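Local coordinates for protein endoglucanase E-5 (Thermobifida fusca, PDB 2CKS) that hydrolyses internal beta-1,4-glucosidic linkages in cellulose, lichenin and cereal beta-D-glucans, here represented by its family 5 catalytic domain, at residues E121-H126 and P157-R162. Residues are numbered along the deposited sequence; the frame is centred on the assembly and turned at random. Where two conformers were deposited one is given.
Sequences EIAQRH and PVIRQR
Ala123 and Arg162 meet where helix segments 121-126 and 157-162 run side by side in the same direction, their axes 8.5 Å apart and inclined by only 16°. The backbones come closest at Gln124 and Arg162, whose CA atoms are 5.3 Å apart, a close approach consistent with a small residue, Ala123, facing the other helix beside it. Ala123 CB points toward the other helix and lies 3.9 Å from Arg162 CB. The same methyl sits 4.0 Å from the carbonyl oxygen Ile159 O and touches the branch methyl Ile159 CG2, so it is received between positions one helical turn apart. Arg162 CB also rests 4.0 Å from Gln124 N, and the methylene Arg162 CD passes Gln124 CB more loosely. No hydrogen bond links the segments; the join is van der Waals contact. The arginine keeps its charged end on its own helix: with CG anti to the carbonyl carbon (chi1 -67°) and the chain extended to NE, it runs back along the helix, and NH1 donates to Val158 O at 3.0 Å (N-H...O 156°). That oxygen lies nearly in the guanidinium plane, which probably helps hold the rotation of the group while the aliphatic part covers the flank of the helix by Gln124. In the family 5 TIM barrel these are the outer helices after strands 95-101 and 132-135. Arg162 continues onto Ala120, one turn earlier on helix 112-126, while inward Ala123 and Ile159 both pack on Tyr134 of strand 132-135, closing the helix pair over the barrel wall.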
loop_
_atom_site.group_PDB
_atom_site.type_symbol
_atom_site.label_atom_id
_atom_site.label_comp_id
_atom_site.label_asym_id
_atom_site.label_seq_id
_atom_site.Cartn_x
_atom_site.Cartn_y
_atom_site.Cartn_z
ATOM N N GLU A 121 -15.989 10.792 2.891
ATOM C CA GLU A 121 -15.748 11.227 4.263
ATOM C C GLU A 121 -14.255 11.467 4.530
ATOM O O GLU A 121 -13.870 12.482 5.124
ATOM C CB GLU A 121 -16.307 10.233 5.278
ATOM C CG GLU A 121 -15.973 10.673 6.695
ATOM C CD GLU A 121 -16.771 10.005 7.789
ATOM O OE1 GLU A 121 -16.377 10.210 8.965
ATOM O OE2 GLU A 121 -17.759 9.294 7.498
ATOM N N ILE A 122 -13.413 10.544 4.082
ATOM C CA ILE A 122 -11.984 10.648 4.323
ATOM C C ILE A 122 -11.420 11.860 3.594
ATOM O O ILE A 122 -10.692 12.655 4.174
ATOM C CB ILE A 122 -11.262 9.368 3.858
ATOM C CG1 ILE A 122 -11.704 8.152 4.683
ATOM C CG2 ILE A 122 -9.739 9.559 3.897
ATOM C CD1 ILE A 122 -11.392 8.201 6.167
ATOM N N ALA A 123 -11.761 12.012 2.320
ATOM C CA ALA A 123 -11.225 13.122 1.531
ATOM C C ALA A 123 -11.645 14.488 2.070
ATOM O O ALA A 123 -10.846 15.421 2.065
ATOM C CB ALA A 123 -11.624 12.981 0.065
ATOM N N GLN A 124 -12.892 14.617 2.519
ATOM C CA GLN A 124 -13.355 15.891 3.077
ATOM C C GLN A 124 -12.603 16.208 4.369
ATOM O O GLN A 124 -12.071 17.310 4.525
ATOM C CB GLN A 124 -14.866 15.892 3.327
ATOM C CG GLN A 124 -15.441 17.289 3.637
ATOM C CD GLN A 124 -15.424 17.667 5.119
ATOM O OE1 GLN A 124 -15.254 16.812 5.997
ATOM N NE2 GLN A 124 -15.615 18.955 5.397
ATOM N N ARG A 125 -12.521 15.230 5.269
ATOM C CA ARG A 125 -11.883 15.441 6.566
ATOM C C ARG A 125 -10.412 15.800 6.438
ATOM O O ARG A 125 -9.909 16.663 7.164
ATOM C CB ARG A 125 -12.009 14.184 7.421
ATOM C CG ARG A 125 -11.417 14.309 8.820
ATOM C CD ARG A 125 -12.262 15.132 9.769
ATOM N NE ARG A 125 -13.478 14.428 10.182
ATOM C CZ ARG A 125 -13.540 13.497 11.142
ATOM N NH1 ARG A 125 -12.453 13.121 11.821
ATOM N NH2 ARG A 125 -14.708 12.930 11.421
ATOM N N HIS A 126 -9.730 15.148 5.509
ATOM C CA HIS A 126 -8.269 15.234 5.420
ATOM C C HIS A 126 -7.760 16.005 4.204
ATOM O O HIS A 126 -6.569 15.961 3.900
ATOM C CB HIS A 126 -7.695 13.824 5.453
ATOM C CG HIS A 126 -8.067 13.071 6.689
ATOM N ND1 HIS A 126 -7.386 13.214 7.878
ATOM C CD2 HIS A 126 -9.091 12.223 6.938
ATOM C CE1 HIS A 126 -7.952 12.456 8.798
ATOM N NE2 HIS A 126 -8.992 11.847 8.257
ATOM N N PRO A 157 -13.554 10.834 -9.137
ATOM C CA PRO A 157 -14.231 12.133 -9.012
ATOM C C PRO A 157 -14.820 12.411 -7.632
ATOM O O PRO A 157 -14.896 13.572 -7.251
ATOM C CB PRO A 157 -15.351 12.059 -10.058
ATOM C CG PRO A 157 -15.001 10.980 -10.944
ATOM C CD PRO A 157 -14.155 10.014 -10.199
ATOM N N VAL A 158 -15.233 11.377 -6.904
ATOM C CA VAL A 158 -15.739 11.555 -5.548
ATOM C C VAL A 158 -14.624 12.100 -4.655
ATOM O O VAL A 158 -14.827 13.029 -3.890
ATOM C CB VAL A 158 -16.290 10.233 -4.971
ATOM C CG1 VAL A 158 -16.658 10.396 -3.507
ATOM C CG2 VAL A 158 -17.484 9.763 -5.790
ATOM N N ILE A 159 -13.432 11.530 -4.777
ATOM C CA ILE A 159 -12.275 12.021 -4.029
ATOM C C ILE A 159 -11.834 13.410 -4.491
ATOM O O ILE A 159 -11.615 14.296 -3.667
ATOM C CB ILE A 159 -11.105 11.015 -4.142
ATOM C CG1 ILE A 159 -11.466 9.720 -3.414
ATOM C CG2 ILE A 159 -9.826 11.598 -3.573
ATOM C CD1 ILE A 159 -10.583 8.567 -3.738
ATOM N N ARG A 160 -11.728 13.594 -5.807
ATOM C CA ARG A 160 -11.139 14.799 -6.382
ATOM C C ARG A 160 -12.034 16.018 -6.188
ATOM O O ARG A 160 -11.556 17.150 -6.155
ATOM C CB ARG A 160 -10.825 14.583 -7.866
ATOM C CG ARG A 160 -9.671 13.599 -8.119
ATOM C CD ARG A 160 -8.331 14.243 -7.923
ATOM N NE ARG A 160 -7.205 13.325 -7.746
ATOM C CZ ARG A 160 -6.493 12.790 -8.728
ATOM N NH1 ARG A 160 -6.798 12.996 -10.004
ATOM N NH2 ARG A 160 -5.465 12.017 -8.427
ATOM N N GLN A 161 -13.330 15.781 -6.028
ATOM C CA GLN A 161 -14.278 16.845 -5.734
ATOM C C GLN A 161 -13.954 17.498 -4.396
ATOM O O GLN A 161 -14.160 18.697 -4.214
ATOM C CB GLN A 161 -15.698 16.276 -5.711
ATOM C CG GLN A 161 -16.779 17.261 -5.284
ATOM C CD GLN A 161 -18.149 16.645 -5.320
ATOM O OE1 GLN A 161 -18.443 15.823 -6.191
ATOM N NE2 GLN A 161 -18.997 17.030 -4.373
ATOM N N ARG A 162 -13.461 16.692 -3.467
ATOM C CA ARG A 162 -13.199 17.122 -2.099
ATOM C C ARG A 162 -11.726 17.397 -1.808
ATOM O O ARG A 162 -11.384 18.220 -0.956
ATOM C CB ARG A 162 -13.701 16.037 -1.154
ATOM C CG ARG A 162 -15.189 15.894 -1.189
ATOM C CD ARG A 162 -15.710 14.544 -0.796
ATOM N NE ARG A 162 -17.165 14.595 -0.765
ATOM C CZ ARG A 162 -17.973 14.303 -1.781
ATOM N NH1 ARG A 162 -17.503 13.905 -2.955
ATOM N NH2 ARG A 162 -19.286 14.418 -1.617
#